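Local atomic coordinates of phage integrase (Pectobacterium atrosepticum, PDB entry 3JU0), a protein that probably binds arm-type DNA sites through this N-terminal domain, as part of a phage-family integrase that recombines and integrates DNA. Residues K9-L14 against Y18-G23; F24-L29 against V59-A64. All coordinates share one frame; numbering follows the deposited sequence.

Contact 1: residues K9-L14 against Y18-G23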
# COMPACT_ATOMS: atom_id res chain seq x y z
N LYS A 9 -8.50 -8.45 -6.57
CA LYS A 9 -9.91 -8.22 -6.90
C LYS A 9 -10.80 -9.24 -6.21
O LYS A 9 -11.88 -8.89 -5.71
CB LYS A 9 -10.10 -8.29 -8.42
CG LYS A 9 -11.48 -7.95 -8.89
CD LYS A 9 -11.52 -8.09 -10.40
CE LYS A 9 -12.60 -7.22 -11.02
NZ LYS A 9 -13.54 -6.84 -9.95
N ASN A 10 -10.36 -10.52 -6.22
CA ASN A 10 -11.21 -11.59 -5.78
C ASN A 10 -11.19 -11.87 -4.26
O ASN A 10 -12.04 -12.65 -3.74
CB ASN A 10 -10.87 -12.83 -6.57
CG ASN A 10 -11.18 -12.71 -8.07
OD1 ASN A 10 -12.09 -11.98 -8.49
ND2 ASN A 10 -10.51 -13.53 -8.86
N ALA A 11 -10.28 -11.25 -3.52
CA ALA A 11 -10.22 -11.40 -2.09
C ALA A 11 -11.53 -10.96 -1.47
O ALA A 11 -12.08 -9.91 -1.82
CB ALA A 11 -9.04 -10.62 -1.49
N LYS A 12 -12.10 -11.79 -0.58
CA LYS A 12 -13.37 -11.46 0.09
C LYS A 12 -13.14 -11.16 1.55
O LYS A 12 -12.21 -11.67 2.16
CB LYS A 12 -14.35 -12.64 -0.06
CG LYS A 12 -13.54 -13.90 -0.34
CD LYS A 12 -12.10 -13.44 -0.64
CE LYS A 12 -11.04 -14.46 -0.37
NZ LYS A 12 -10.69 -14.50 1.04
N SER A 13 -13.96 -10.30 2.14
CA SER A 13 -13.83 -10.01 3.54
C SER A 13 -14.24 -11.19 4.39
O SER A 13 -15.15 -11.95 4.00
CB SER A 13 -14.62 -8.80 3.95
OG SER A 13 -15.94 -9.02 3.63
N LEU A 14 -13.61 -11.29 5.53
CA LEU A 14 -13.93 -12.27 6.55
C LEU A 14 -14.41 -11.56 7.79
O LEU A 14 -14.74 -10.37 7.74
CB LEU A 14 -12.70 -13.15 6.79
CG LEU A 14 -12.29 -13.98 5.60
CD1 LEU A 14 -10.99 -14.75 5.92
CD2 LEU A 14 -13.35 -15.01 5.34
N TYR A 18 -7.65 -9.14 7.57
CA TYR A 18 -6.48 -9.93 7.25
C TYR A 18 -5.58 -9.24 6.23
O TYR A 18 -6.04 -8.42 5.46
CB TYR A 18 -6.85 -11.34 6.86
CG TYR A 18 -7.59 -11.52 5.57
CD1 TYR A 18 -6.90 -11.71 4.38
CD2 TYR A 18 -8.95 -11.41 5.49
CE1 TYR A 18 -7.55 -11.81 3.15
CE2 TYR A 18 -9.61 -11.53 4.31
CZ TYR A 18 -8.93 -11.76 3.13
OH TYR A 18 -9.57 -11.92 1.92
N LYS A 19 -4.31 -9.64 6.21
CA LYS A 19 -3.31 -9.07 5.30
C LYS A 19 -2.97 -10.07 4.24
O LYS A 19 -2.69 -11.25 4.56
CB LYS A 19 -2.03 -8.75 6.06
CG LYS A 19 -2.19 -7.86 7.19
CD LYS A 19 -0.81 -7.67 7.82
CE LYS A 19 -0.92 -7.20 9.28
NZ LYS A 19 -2.29 -7.31 9.87
N LEU A 20 -2.88 -9.64 3.01
CA LEU A 20 -2.31 -10.38 1.92
C LEU A 20 -0.97 -9.72 1.55
O LEU A 20 -0.92 -8.55 1.05
CB LEU A 20 -3.23 -10.40 0.73
CG LEU A 20 -4.51 -11.23 0.88
CD1 LEU A 20 -5.32 -11.07 -0.34
CD2 LEU A 20 -4.21 -12.74 1.09
N THR A 21 0.11 -10.43 1.78
CA THR A 21 1.41 -9.83 1.55
C THR A 21 1.78 -9.81 0.07
O THR A 21 1.50 -10.75 -0.68
CB THR A 21 2.52 -10.57 2.36
OG1 THR A 21 3.80 -9.86 2.24
CG2 THR A 21 2.69 -11.86 1.78
N ASP A 22 2.47 -8.74 -0.35
CA ASP A 22 3.01 -8.59 -1.70
C ASP A 22 4.55 -8.62 -1.66
O ASP A 22 5.17 -8.63 -2.72
CB ASP A 22 2.61 -7.29 -2.39
CG ASP A 22 2.97 -7.29 -3.86
OD1 ASP A 22 3.66 -6.40 -4.34
OD2 ASP A 22 2.57 -8.22 -4.60
N GLY A 23 5.17 -8.58 -0.49
CA GLY A 23 6.64 -8.52 -0.49
C GLY A 23 7.12 -7.10 -0.29
O GLY A 23 6.38 -6.14 -0.42

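Contact 2: residues F24-L29 against V59-A64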
# COMPACT_ATOMS: atom_id res chain seq x y z
N PHE A 24 8.40 -7.00 0.07
CA PHE A 24 9.03 -5.75 0.33
C PHE A 24 8.33 -4.92 1.38
O PHE A 24 8.44 -3.69 1.38
CB PHE A 24 9.26 -5.00 -0.97
CG PHE A 24 10.02 -5.77 -1.99
CD1 PHE A 24 9.36 -6.41 -3.01
CD2 PHE A 24 11.41 -5.84 -1.91
CE1 PHE A 24 10.06 -7.14 -3.95
CE2 PHE A 24 12.12 -6.59 -2.84
CZ PHE A 24 11.45 -7.19 -3.88
N GLY A 25 7.59 -5.53 2.31
CA GLY A 25 6.95 -4.77 3.37
C GLY A 25 5.54 -4.36 3.04
O GLY A 25 4.86 -3.83 3.89
N MET A 26 5.15 -4.55 1.79
CA MET A 26 3.77 -4.11 1.39
C MET A 26 2.74 -5.20 1.47
O MET A 26 3.01 -6.36 1.12
CB MET A 26 3.77 -3.50 0.00
CG MET A 26 2.49 -2.76 -0.25
SD MET A 26 2.42 -1.97 -1.86
CE MET A 26 2.09 -3.36 -2.95
N HIS A 27 1.55 -4.85 1.92
CA HIS A 27 0.45 -5.81 1.98
C HIS A 27 -0.83 -5.09 1.65
O HIS A 27 -0.95 -3.86 1.74
CB HIS A 27 0.32 -6.48 3.32
CG HIS A 27 0.12 -5.60 4.50
ND1 HIS A 27 -1.12 -5.25 5.01
CD2 HIS A 27 1.03 -5.09 5.35
CE1 HIS A 27 -0.95 -4.51 6.10
NE2 HIS A 27 0.34 -4.42 6.34
N LEU A 28 -1.82 -5.89 1.25
CA LEU A 28 -3.22 -5.44 1.18
C LEU A 28 -3.92 -5.88 2.47
O LEU A 28 -3.89 -7.03 2.84
CB LEU A 28 -3.88 -6.08 -0.04
CG LEU A 28 -5.30 -5.64 -0.35
CD1 LEU A 28 -5.20 -4.26 -0.98
CD2 LEU A 28 -5.96 -6.64 -1.24
N LEU A 29 -4.57 -4.95 3.13
CA LEU A 29 -5.42 -5.20 4.27
C LEU A 29 -6.83 -5.32 3.76
O LEU A 29 -7.39 -4.35 3.18
CB LEU A 29 -5.27 -4.09 5.31
CG LEU A 29 -6.03 -4.32 6.62
CD1 LEU A 29 -5.35 -5.49 7.47
CD2 LEU A 29 -6.03 -3.05 7.40
N VAL A 59 -6.56 2.85 -6.13
CA VAL A 59 -5.14 2.57 -6.29
C VAL A 59 -5.02 1.08 -6.66
O VAL A 59 -5.37 0.19 -5.90
CB VAL A 59 -4.42 2.89 -4.96
CG1 VAL A 59 -2.94 2.52 -5.05
CG2 VAL A 59 -4.63 4.38 -4.56
N SER A 60 -4.49 0.81 -7.83
CA SER A 60 -4.30 -0.56 -8.30
C SER A 60 -3.07 -1.21 -7.67
O SER A 60 -2.29 -0.54 -7.00
CB SER A 60 -4.08 -0.62 -9.78
OG SER A 60 -2.87 -0.03 -10.20
N LEU A 61 -2.89 -2.48 -7.89
CA LEU A 61 -1.69 -3.15 -7.43
C LEU A 61 -0.41 -2.53 -8.02
O LEU A 61 0.54 -2.24 -7.28
CB LEU A 61 -1.80 -4.65 -7.83
CG LEU A 61 -0.54 -5.50 -7.57
CD1 LEU A 61 -0.06 -5.52 -6.13
CD2 LEU A 61 -0.74 -6.95 -8.03
N ALA A 62 -0.44 -2.24 -9.30
CA ALA A 62 0.69 -1.53 -9.92
C ALA A 62 0.93 -0.16 -9.30
O ALA A 62 2.09 0.25 -9.05
CB ALA A 62 0.51 -1.43 -11.40
N ASP A 63 -0.14 0.60 -9.09
CA ASP A 63 -0.04 1.87 -8.44
C ASP A 63 0.55 1.76 -7.00
O ASP A 63 1.40 2.54 -6.58
CB ASP A 63 -1.40 2.53 -8.30
CG ASP A 63 -2.09 2.91 -9.59
OD1 ASP A 63 -1.41 3.36 -10.55
OD2 ASP A 63 -3.39 2.88 -9.55
N ALA A 64 0.13 0.75 -6.27
CA ALA A 64 0.58 0.52 -4.93
C ALA A 64 2.08 0.19 -4.90
O ALA A 64 2.80 0.72 -4.07
CB ALA A 64 -0.20 -0.57 -4.26

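Contact 1: residues K9-L14 against Y18-G23
A single phenol oxygen, OH of Tyr-18, is held by two groups of one residue, Lys-12: it donates to the backbone carbonyl and accepts from the ammonium. The bond from Tyr-18 OH to Lys-12 O is 2.7 Å long. The hydroxyl meets the carbonyl at a C=O...donor angle of 138°, tilted 32° from the carbonyl plane. Seen from the tyrosine, that carbonyl oxygen lies at the ring edge, close to the ring plane. Lys-12 NZ gives the second bond, 2.9 Å to Tyr-18 OH; the lysine side chain starts away from the strand and bends back at chi2 and chi4, crossing the tyrosine at about a right angle. With CG of Tyr-18 between its backbone N and carbonyl carbon (chi1 68°), the ring reaches across to 9-14.

Carbon contacts add to this. CD1 of Leu-14 comes obliquely to Tyr-18 CE2 at 3.9 Å, while the methyl CB of Ala-11 packs beside Tyr-18 OH (3.7 Å) and against CD1 of Leu-20. Ala-11, the first residue to leave helical geometry after helix 5-10, also packs on Val-30, and its carbonyl accepts from Lys-36 NZ. The contact thus lays the extended linker after the N-terminal helix along strand 18-23, one of the two edge strands of the four-stranded antiparallel sheet of an arm-type DNA-binding domain.

Contact 2: residues F24-L29 against V59-A64
Sheet-against-helix packing in the core of the arm-type binding domain brings Met-26, on strand 26-30, against the first turn of helix 61-76. Its CB points toward the helix, with CG anti to the backbone N (chi1 -166°) and the chain extended as far as the sulfur, where a bend at chi3 (77°) turns the terminal methyl. SD and CE both touch the methyl of Ala-64, each 3.8 Å from its CB. Leu-61, one turn earlier, brings CD1 to 4.4 Å from Met-26 CE, a looser contact on the same buried patch. Trp-38 of the neighbouring strand packs on both Leu-61 and Ala-64, and Arg-65 and Arg-68 also touch the methionine.

The helix turn used here starts with a capping box. Ser-60, the N-cap, accepts from Asp-63 N through its OG at 3.0 Å, and Ser-60 N returns a nearly straight bond (170°) to Asp-63 OD2, reaching that oxygen on its anti side. Asp-63 OD1 takes a further bond from Ile-92 N, so both carboxylate oxygens have backbone donors. On the strand side of this turn, the sulfur of Met-26 comes to 3.5 Å from the carbonyl oxygen of Ala-64.

From the N terminus, the chain leaves helix 5-10, passes through the linker and turns back within a few residues, so contact 1 closes a short loop. Near the end of strand 18-23 comes a classic beta bulge at Asp-22 and Gly-23, opposite Met-26; the chain then turns through Phe-24 and Gly-25, where contact 2 opens, into strand 26-30. Its loop is longer, taking in strands 36-44 and 47-56 before helix 61-76 returns to the sheet. The two loops follow in series, without nesting or crossing. They meet in the hairpin, where Leu-20 N probably bonds to Leu-28 O at 2.8 Å. Asp-22 adds a further tie, a salt bridge to Arg-65 of the helix.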